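C-domain type II peptide synthetase (Streptomyces globisporus, PDB 4ZNM) is a free-standing condensation-domain protein of the type II peptide synthetase kind. Local coordinates at residues 122-127 and 138-143; 52-57 and 171-176; 242-247 and 409-414. All blocks are in the same frame, centred on the assembly; numbering follows the deposited sequence.

Contact 1 (122-127 and 138-143)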
loop_
_atom_site.group_PDB
_atom_site.type_symbol
_atom_site.label_atom_id
_atom_site.label_comp_id
_atom_site.label_asym_id
_atom_site.label_seq_id
_atom_site.Cartn_x
_atom_site.Cartn_y
_atom_site.Cartn_z
ATOM N N ASN A 122 9.578 -10.343 7.863
ATOM C CA ASN A 122 10.314 -9.128 8.170
ATOM C C ASN A 122 11.710 -9.177 7.613
ATOM O O ASN A 122 12.234 -8.167 7.139
ATOM C CB ASN A 122 10.403 -8.916 9.676
ATOM C CG ASN A 122 9.309 -8.028 10.191
ATOM O OD1 ASN A 122 8.259 -7.897 9.563
ATOM N ND2 ASN A 122 9.542 -7.410 11.329
ATOM N N GLU A 123 12.319 -10.356 7.686
ATOM C CA GLU A 123 13.679 -10.511 7.183
ATOM C C GLU A 123 13.679 -10.277 5.684
ATOM O O GLU A 123 14.530 -9.566 5.165
ATOM C CB GLU A 123 14.247 -11.905 7.503
ATOM C CG GLU A 123 15.674 -12.049 6.996
ATOM C CD GLU A 123 16.171 -13.470 7.029
ATOM O OE1 GLU A 123 15.654 -14.260 7.847
ATOM O OE2 GLU A 123 17.082 -13.793 6.237
ATOM N N VAL A 124 12.722 -10.858 4.972
ATOM C CA VAL A 124 12.669 -10.659 3.521
ATOM C C VAL A 124 12.472 -9.169 3.226
ATOM O O VAL A 124 13.143 -8.625 2.377
ATOM C CB VAL A 124 11.565 -11.512 2.866
ATOM C CG1 VAL A 124 11.314 -11.075 1.421
ATOM C CG2 VAL A 124 11.951 -12.972 2.936
ATOM N N GLU A 125 11.615 -8.492 3.987
ATOM C CA GLU A 125 11.383 -7.055 3.783
ATOM C C GLU A 125 12.635 -6.218 4.007
ATOM O O GLU A 125 12.751 -5.131 3.465
ATOM C CB GLU A 125 10.271 -6.539 4.718
ATOM C CG GLU A 125 9.842 -5.129 4.425
ATOM C CD GLU A 125 8.850 -4.566 5.458
ATOM O OE1 GLU A 125 8.602 -3.320 5.429
ATOM O OE2 GLU A 125 8.340 -5.356 6.288
ATOM N N SER A 126 13.557 -6.688 4.841
ATOM C CA SER A 126 14.802 -5.951 5.013
ATOM C C SER A 126 15.823 -6.183 3.899
ATOM O O SER A 126 16.856 -5.536 3.902
ATOM C CB SER A 126 15.460 -6.285 6.340
ATOM O OG SER A 126 16.010 -7.593 6.268
ATOM N N THR A 127 15.531 -7.043 2.934
ATOM C CA THR A 127 16.447 -7.248 1.825
ATOM C C THR A 127 16.054 -6.364 0.641
ATOM O O THR A 127 14.948 -5.832 0.593
ATOM C CB THR A 127 16.491 -8.713 1.381
ATOM O OG1 THR A 127 15.240 -9.090 0.780
ATOM C CG2 THR A 127 16.800 -9.601 2.568
ATOM N N ARG A 138 10.596 -11.948 -6.242
ATOM C CA ARG A 138 11.250 -13.113 -5.657
ATOM C C ARG A 138 10.321 -13.817 -4.692
ATOM O O ARG A 138 9.368 -13.218 -4.191
ATOM C CB ARG A 138 12.503 -12.738 -4.903
ATOM C CG ARG A 138 13.620 -12.247 -5.772
ATOM C CD ARG A 138 14.960 -12.228 -5.023
ATOM N NE ARG A 138 15.093 -11.088 -4.111
ATOM C CZ ARG A 138 14.889 -11.126 -2.795
ATOM N NH1 ARG A 138 15.074 -10.009 -2.077
ATOM N NH2 ARG A 138 14.517 -12.270 -2.194
ATOM N N ALA A 139 10.652 -15.067 -4.389
ATOM C CA ALA A 139 9.877 -15.852 -3.443
ATOM C C ALA A 139 10.777 -16.618 -2.501
ATOM O O ALA A 139 11.817 -17.182 -2.901
ATOM C CB ALA A 139 8.987 -16.809 -4.169
ATOM N N VAL A 140 10.345 -16.660 -1.254
ATOM C CA VAL A 140 11.016 -17.423 -0.229
ATOM C C VAL A 140 9.937 -18.310 0.433
ATOM O O VAL A 140 8.943 -17.815 0.947
ATOM C CB VAL A 140 11.701 -16.513 0.789
ATOM C CG1 VAL A 140 12.394 -17.324 1.847
ATOM C CG2 VAL A 140 12.692 -15.586 0.088
ATOM N N LEU A 141 10.157 -19.618 0.412
ATOM C CA LEU A 141 9.254 -20.560 1.056
ATOM C C LEU A 141 9.864 -21.081 2.360
ATOM O O LEU A 141 10.927 -21.712 2.348
ATOM C CB LEU A 141 8.954 -21.707 0.094
ATOM C CG LEU A 141 7.985 -22.755 0.655
ATOM C CD1 LEU A 141 6.570 -22.207 0.736
ATOM C CD2 LEU A 141 8.048 -23.983 -0.203
ATOM N N GLY A 142 9.220 -20.761 3.485
ATOM C CA GLY A 142 9.627 -21.304 4.766
ATOM C C GLY A 142 8.768 -22.490 5.173
ATOM O O GLY A 142 7.590 -22.328 5.440
ATOM N N ARG A 143 9.341 -23.685 5.227
ATOM C CA ARG A 143 8.524 -24.882 5.527
ATOM C C ARG A 143 8.695 -25.275 6.954
ATOM O O ARG A 143 9.805 -25.367 7.440
ATOM C CB ARG A 143 8.907 -26.026 4.622
ATOM C CG ARG A 143 8.852 -25.658 3.141
ATOM C CD ARG A 143 9.006 -26.882 2.262
ATOM N NE ARG A 143 7.802 -27.679 2.280
ATOM C CZ ARG A 143 7.612 -28.778 1.554
ATOM N NH1 ARG A 143 8.555 -29.219 0.724
ATOM N NH2 ARG A 143 6.476 -29.441 1.665
HETATM O O HOH W 1 15.028 -12.179 0.500
#

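Contact 2 (52-57 and 171-176)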
loop_
_atom_site.group_PDB
_atom_site.type_symbol
_atom_site.label_atom_id
_atom_site.label_comp_id
_atom_site.label_asym_id
_atom_site.label_seq_id
_atom_site.Cartn_x
_atom_site.Cartn_y
_atom_site.Cartn_z
ATOM N N TRP A 52 1.767 -15.683 2.832
ATOM C CA TRP A 52 0.615 -16.576 2.838
ATOM C C TRP A 52 0.955 -17.839 3.611
ATOM O O TRP A 52 2.029 -18.431 3.391
ATOM C CB TRP A 52 0.242 -16.935 1.416
ATOM C CG TRP A 52 -0.382 -15.842 0.657
ATOM C CD1 TRP A 52 -1.709 -15.646 0.472
ATOM C CD2 TRP A 52 0.282 -14.784 -0.023
ATOM N NE1 TRP A 52 -1.916 -14.540 -0.287
ATOM C CE2 TRP A 52 -0.710 -13.984 -0.600
ATOM C CE3 TRP A 52 1.616 -14.433 -0.187
ATOM C CZ2 TRP A 52 -0.412 -12.847 -1.345
ATOM C CZ3 TRP A 52 1.922 -13.313 -0.923
ATOM C CH2 TRP A 52 0.909 -12.528 -1.505
ATOM N N ARG A 53 0.056 -18.266 4.486
ATOM C CA ARG A 53 0.186 -19.560 5.166
ATOM C C ARG A 53 -0.358 -20.641 4.239
ATOM O O ARG A 53 -1.526 -20.541 3.798
ATOM C CB ARG A 53 -0.586 -19.526 6.500
ATOM C CG ARG A 53 -0.379 -20.711 7.421
ATOM C CD ARG A 53 0.974 -20.697 8.119
ATOM N NE ARG A 53 1.048 -21.801 9.040
ATOM C CZ ARG A 53 0.746 -21.745 10.328
ATOM N NH1 ARG A 53 0.790 -22.855 11.041
ATOM N NH2 ARG A 53 0.397 -20.602 10.906
ATOM N N LEU A 54 0.467 -21.652 3.940
ATOM C CA LEU A 54 0.083 -22.759 3.024
ATOM C C LEU A 54 -0.124 -24.075 3.757
ATOM O O LEU A 54 0.743 -24.497 4.498
ATOM C CB LEU A 54 1.143 -22.989 1.943
ATOM C CG LEU A 54 1.583 -21.779 1.117
ATOM C CD1 LEU A 54 2.652 -22.210 0.072
ATOM C CD2 LEU A 54 0.414 -21.168 0.442
ATOM N N THR A 55 -1.280 -24.701 3.552
ATOM C CA THR A 55 -1.618 -25.989 4.142
ATOM C C THR A 55 -1.724 -27.016 3.026
ATOM O O THR A 55 -2.509 -26.828 2.096
ATOM C CB THR A 55 -2.957 -25.926 4.927
ATOM O OG1 THR A 55 -2.892 -24.837 5.867
ATOM C CG2 THR A 55 -3.248 -27.248 5.653
ATOM N N GLY A 56 -0.923 -28.077 3.113
ATOM C CA GLY A 56 -0.928 -29.117 2.106
ATOM C C GLY A 56 0.482 -29.405 1.661
ATOM O O GLY A 56 1.398 -28.667 1.991
ATOM N N GLY A 57 0.653 -30.492 0.924
ATOM C CA GLY A 57 1.961 -30.869 0.429
ATOM C C GLY A 57 2.379 -29.923 -0.671
ATOM O O GLY A 57 1.536 -29.385 -1.368
ATOM N N ASP A 171 -2.713 -16.354 -9.098
ATOM C CA ASP A 171 -2.226 -16.901 -10.346
ATOM C C ASP A 171 -1.177 -17.984 -10.080
ATOM O O ASP A 171 -1.186 -19.025 -10.722
ATOM C CB ASP A 171 -1.633 -15.792 -11.192
ATOM C CG ASP A 171 -2.699 -14.855 -11.800
ATOM O OD1 ASP A 171 -3.919 -15.013 -11.511
ATOM O OD2 ASP A 171 -2.289 -13.961 -12.576
ATOM N N LEU A 172 -0.258 -17.703 -9.166
ATOM C CA LEU A 172 0.850 -18.619 -8.873
ATOM C C LEU A 172 0.357 -19.972 -8.414
ATOM O O LEU A 172 0.785 -21.002 -8.921
ATOM C CB LEU A 172 1.757 -18.043 -7.800
ATOM C CG LEU A 172 2.815 -18.996 -7.251
ATOM C CD1 LEU A 172 3.822 -19.266 -8.352
ATOM C CD2 LEU A 172 3.464 -18.422 -6.018
ATOM N N LEU A 173 -0.542 -19.961 -7.432
ATOM C CA LEU A 173 -1.026 -21.213 -6.869
ATOM C C LEU A 173 -1.965 -21.951 -7.825
ATOM O O LEU A 173 -2.027 -23.186 -7.810
ATOM C CB LEU A 173 -1.677 -20.933 -5.513
ATOM C CG LEU A 173 -0.593 -20.368 -4.541
ATOM C CD1 LEU A 173 -1.191 -20.163 -3.193
ATOM C CD2 LEU A 173 0.595 -21.298 -4.383
ATOM N N ASN A 174 -2.642 -21.215 -8.695
ATOM C CA ASN A 174 -3.453 -21.839 -9.754
ATOM C C ASN A 174 -2.562 -22.514 -10.800
ATOM O O ASN A 174 -2.783 -23.658 -11.168
ATOM C CB ASN A 174 -4.335 -20.780 -10.408
ATOM C CG ASN A 174 -5.124 -21.303 -11.589
ATOM O OD1 ASN A 174 -4.575 -21.581 -12.656
ATOM N ND2 ASN A 174 -6.432 -21.394 -11.414
ATOM N N LEU A 175 -1.539 -21.800 -11.275
ATOM C CA LEU A 175 -0.632 -22.368 -12.273
ATOM C C LEU A 175 0.126 -23.590 -11.681
ATOM O O LEU A 175 0.388 -24.569 -12.378
ATOM C CB LEU A 175 0.360 -21.302 -12.764
ATOM C CG LEU A 175 -0.333 -20.178 -13.563
ATOM C CD1 LEU A 175 0.603 -19.044 -13.775
ATOM C CD2 LEU A 175 -0.895 -20.680 -14.935
ATOM N N TYR A 176 0.485 -23.505 -10.405
ATOM C CA TYR A 176 1.106 -24.625 -9.692
ATOM C C TYR A 176 0.160 -25.839 -9.680
ATOM O O TYR A 176 0.530 -26.938 -10.086
ATOM C CB TYR A 176 1.474 -24.203 -8.242
ATOM C CG TYR A 176 1.843 -25.369 -7.356
ATOM C CD1 TYR A 176 3.144 -25.845 -7.337
ATOM C CD2 TYR A 176 0.911 -25.985 -6.538
ATOM C CE1 TYR A 176 3.504 -26.897 -6.553
ATOM C CE2 TYR A 176 1.258 -27.066 -5.739
ATOM C CZ TYR A 176 2.558 -27.517 -5.757
ATOM O OH TYR A 176 2.933 -28.567 -4.981
HETATM O O HOH W 2 0.787 -29.856 -3.827
#

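Contact 3 (242-247 and 409-414)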
loop_
_atom_site.group_PDB
_atom_site.type_symbol
_atom_site.label_atom_id
_atom_site.label_comp_id
_atom_site.label_asym_id
_atom_site.label_seq_id
_atom_site.Cartn_x
_atom_site.Cartn_y
_atom_site.Cartn_z
ATOM N N THR A 242 13.448 3.458 6.253
ATOM C CA THR A 242 12.060 3.486 6.665
ATOM C C THR A 242 11.803 2.368 7.671
ATOM O O THR A 242 12.136 1.212 7.426
ATOM C CB THR A 242 11.135 3.336 5.469
ATOM O OG1 THR A 242 11.418 4.373 4.510
ATOM C CG2 THR A 242 9.702 3.407 5.874
ATOM N N ALA A 243 11.196 2.741 8.791
ATOM C CA ALA A 243 10.803 1.793 9.815
ATOM C C ALA A 243 9.293 1.711 9.817
ATOM O O ALA A 243 8.612 2.611 9.332
ATOM C CB ALA A 243 11.315 2.204 11.164
ATOM N N TRP A 244 8.784 0.624 10.369
ATOM C CA TRP A 244 7.375 0.332 10.381
ATOM C C TRP A 244 6.987 -0.151 11.768
ATOM O O TRP A 244 7.693 -0.983 12.368
ATOM C CB TRP A 244 7.030 -0.729 9.341
ATOM C CG TRP A 244 7.252 -0.293 7.941
ATOM C CD1 TRP A 244 8.416 -0.377 7.211
ATOM C CD2 TRP A 244 6.282 0.312 7.072
ATOM N NE1 TRP A 244 8.209 0.124 5.945
ATOM C CE2 TRP A 244 6.920 0.559 5.843
ATOM C CE3 TRP A 244 4.941 0.671 7.222
ATOM C CZ2 TRP A 244 6.261 1.119 4.785
ATOM C CZ3 TRP A 244 4.303 1.236 6.165
ATOM C CH2 TRP A 244 4.958 1.460 4.960
ATOM N N GLN A 245 5.893 0.401 12.295
ATOM C CA GLN A 245 5.286 -0.100 13.532
ATOM C C GLN A 245 3.943 -0.701 13.183
ATOM O O GLN A 245 3.142 -0.085 12.484
ATOM C CB GLN A 245 5.154 1.015 14.573
ATOM C CG GLN A 245 6.541 1.421 15.127
ATOM C CD GLN A 245 6.490 2.488 16.200
ATOM O OE1 GLN A 245 5.537 2.554 16.988
ATOM N NE2 GLN A 245 7.526 3.346 16.234
ATOM N N ARG A 246 3.706 -1.913 13.667
ATOM C CA ARG A 246 2.515 -2.682 13.296
ATOM C C ARG A 246 1.516 -2.582 14.406
ATOM O O ARG A 246 1.904 -2.498 15.551
ATOM C CB ARG A 246 2.846 -4.146 13.081
ATOM C CG ARG A 246 4.146 -4.377 12.413
ATOM C CD ARG A 246 4.054 -4.164 10.937
ATOM N NE ARG A 246 5.346 -4.511 10.361
ATOM C CZ ARG A 246 5.722 -4.202 9.132
ATOM N NH1 ARG A 246 4.906 -3.527 8.338
ATOM N NH2 ARG A 246 6.918 -4.560 8.724
ATOM N N PHE A 247 0.241 -2.569 14.075
ATOM C CA PHE A 247 -0.794 -2.566 15.097
ATOM C C PHE A 247 -2.036 -3.261 14.572
ATOM O O PHE A 247 -2.150 -3.558 13.375
ATOM C CB PHE A 247 -1.122 -1.138 15.541
ATOM C CG PHE A 247 -1.722 -0.299 14.470
ATOM C CD1 PHE A 247 -0.916 0.406 13.608
ATOM C CD2 PHE A 247 -3.099 -0.201 14.330
ATOM C CE1 PHE A 247 -1.460 1.205 12.607
ATOM C CE2 PHE A 247 -3.654 0.621 13.332
ATOM C CZ PHE A 247 -2.827 1.309 12.473
ATOM N N GLY A 409 7.959 10.724 3.478
ATOM C CA GLY A 409 6.810 11.024 4.310
ATOM C C GLY A 409 6.448 9.951 5.302
ATOM O O GLY A 409 7.221 9.020 5.562
ATOM N N VAL A 410 5.272 10.117 5.881
ATOM C CA VAL A 410 4.732 9.185 6.876
ATOM C C VAL A 410 3.559 8.479 6.220
ATOM O O VAL A 410 2.763 9.117 5.522
ATOM C CB VAL A 410 4.298 9.929 8.147
ATOM C CG1 VAL A 410 3.621 9.010 9.123
ATOM C CG2 VAL A 410 5.497 10.596 8.789
ATOM N N LEU A 411 3.456 7.169 6.397
ATOM C CA LEU A 411 2.376 6.455 5.771
ATOM C C LEU A 411 1.618 5.588 6.784
ATOM O O LEU A 411 2.209 4.750 7.475
ATOM C CB LEU A 411 2.893 5.602 4.640
ATOM C CG LEU A 411 1.882 4.698 3.961
ATOM C CD1 LEU A 411 0.860 5.549 3.310
ATOM C CD2 LEU A 411 2.557 3.828 2.929
ATOM N N TRP A 412 0.310 5.811 6.867
ATOM C CA TRP A 412 -0.581 4.905 7.600
ATOM C C TRP A 412 -1.251 4.009 6.595
ATOM O O TRP A 412 -1.848 4.482 5.641
ATOM C CB TRP A 412 -1.652 5.649 8.380
ATOM C CG TRP A 412 -1.199 6.617 9.367
ATOM C CD1 TRP A 412 -0.653 7.826 9.119
ATOM C CD2 TRP A 412 -1.310 6.504 10.787
ATOM N NE1 TRP A 412 -0.389 8.469 10.298
ATOM C CE2 TRP A 412 -0.788 7.676 11.334
ATOM C CE3 TRP A 412 -1.805 5.516 11.643
ATOM C CZ2 TRP A 412 -0.734 7.895 12.718
ATOM C CZ3 TRP A 412 -1.746 5.730 12.997
ATOM C CH2 TRP A 412 -1.228 6.911 13.521
ATOM N N SER A 413 -1.166 2.708 6.819
ATOM C CA SER A 413 -1.687 1.704 5.899
ATOM C C SER A 413 -2.591 0.744 6.685
ATOM O O SER A 413 -2.093 -0.016 7.511
ATOM C CB SER A 413 -0.525 0.955 5.234
ATOM O OG SER A 413 -0.979 -0.025 4.311
ATOM N N ILE A 414 -3.901 0.810 6.436
ATOM C CA ILE A 414 -4.896 0.042 7.175
ATOM C C ILE A 414 -5.493 -1.053 6.298
ATOM O O ILE A 414 -6.098 -0.729 5.272
ATOM C CB ILE A 414 -6.052 0.924 7.662
ATOM C CG1 ILE A 414 -5.544 2.210 8.324
ATOM C CG2 ILE A 414 -6.952 0.142 8.592
ATOM C CD1 ILE A 414 -4.804 1.999 9.574
#

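Contact 1 (122-127 and 138-143)
Val-124, near the end of helix 110-125, lays its CG2 methyl 3.9 Å from CG2 of Val-140 on strand 137-143, and in doing so joins the last two elements of a beta-alpha-beta unit. The unit consists of strand 101-104, helix 110-125 and strand 137-143, with the two strands parallel and adjacent in the six-stranded sheet. The side chains run past each other in opposite senses and touch mainly through one methyl of each. In both, CG2 lies anti to the carbonyl carbon, while CG1 is the branch set anti to the backbone N. Val-152 also packs on Val-124, and Glu-101 and Arg-103 flank Val-140, so the pair lies among residues of the strands on both sides of 137-143.

A polar bridge stands beside this apolar one. Arg-138 bends at chi3 (-77°) and offers an N-H of NH1 to Thr-127 OG1 at 3.0 Å, with an angle of 148° at the hydrogen; the oxygen sits at the edge of the guanidinium, in its plane. A water closes the arrangement into a ring, accepting from Arg-138 NH2 at 2.7 Å and donating to Thr-127 OG1 at 3.1 Å. Gly-128 O receives a further bond from NH1, which helps to fix the rotation of the guanidinium. Beyond it, the loop between helix and strand carries Ser-130, Glu-133 and Pro-135, which form a sodium site.

Thr-127 is itself held by the helix end. Its OG1 donates to Val-124 O at 2.7 Å, in the carbonyl plane and on a lone pair, and the same oxygen also accepts from Thr-127 N at 2.9 Å.

Contact 2 (52-57 and 171-176)
Leu-54 of strand 47-55 and Leu-173 of helix 162-180 supply the apolar part of this helix-on-sheet contact. CD2 of Leu-54 meets CD1 of Leu-173 at 4.1 Å, one methyl from each, and the two side chains approach at a slant. Their CA atoms are 10.1 Å apart. In Leu-173 a chi2 of -177° carries CD1 onward toward the strand, whereas Leu-54 touches with its side branch, CD2. Tyr-390, from the next strand of the sheet, touches both leucines and so borders the junction.

The polar part is indirect. Gly-57 O and Tyr-176 OH are 4.0 Å apart, and a water mediates between them, donating to Gly-57 O at 2.6 Å and accepting from Tyr-176 OH at 2.8 Å. This water lies at the edge of the tyrosine ring, in its plane. The phenol oxygen is gripped a second time by the backbone N of Asp-59, just beyond the strand, so it serves as donor to the water and acceptor from the main chain. Chi1 of 168° places the ring opposite the backbone N and carries the hydroxyl across to the turn after the strand.

The contact therefore ties one side of helix 162-180 to the six-stranded sheet. Strands 148-156 and 388-392 flank strand 47-55, where Leu-151 touches Leu-54 and Leu-388 touches Tyr-176, while helix 60-73 lies alongside and packs Ala-66 against Leu-172 and Tyr-176.

Contact 3 (242-247 and 409-414)
Phe-247 drives the far corner of its ring, CZ, into the notch between Ile-414 and Trp-412, a fit of bump and hollow between two strands that are not immediate neighbours. Strands 242-249 and 410-416 both pair with strand 422-429, which runs between them in a five-stranded mixed sheet. Their axes come within 9.4 Å, and their directions differ by 33°. Contact is accordingly made by side chains reaching over the intervening strand.

One wall of the notch is CD1 of Ile-414, 3.6 Å from Phe-247 CZ and close to the plane of the phenyl ring, at its edge. The isoleucine comes in at about a right angle to the phenylalanine. The other wall is the rim of the Trp-412 indole, whose CE3 stands 4.4 Å from the same CZ. Here the phenyl carbon is near the indole plane. Phe-247 reaches this spot with CG between its backbone N and carbonyl carbon (chi1 65°).

On the other face of the sheet a second contact is made. The outer corner of the Trp-244 indole, CH2, abuts CD2 of Leu-411 at 3.9 Å, the methyl lying at the ring edge near its plane. NE1, on the five-membered ring, is hydrogen-bonded to Ser-404 O, which should limit rocking of the indole. CB of Trp-244 lies 3.6 Å above one face of the Arg-246 guanidinium, toward its rim.

Helix 435-454 covers the face bearing Phe-247 and Trp-412, with Leu-442 touching both; Tyr-276 and Phe-441 meet the Trp-412 ring edge-to-face, while Phe-371 of strand 366-373 packs on Ile-414.

Overall arrangement
Contacts 1 and 2 both reach the six-stranded sheet: their centres are 16 Å apart, and Leu-141 CD1 meets Leu-54 CD1 at 4.0 Å. Along the chain, contact 1 is nested within the loop that contact 2 closes. Contact 3 lies in the second sheet, its centre 19 Å from that of contact 1, yet the two are joined directly by a salt bridge, Glu-125 OE2 to Arg-246 NH2 at 2.9 Å. Contacts 2 and 3 do not touch, their nearest atoms being about 14 Å apart. One bound sodium ion lies about 7 Å from the Arg-138 side chain in contact 1, and a different one about 9 Å from that of Tyr-176 in contact 2.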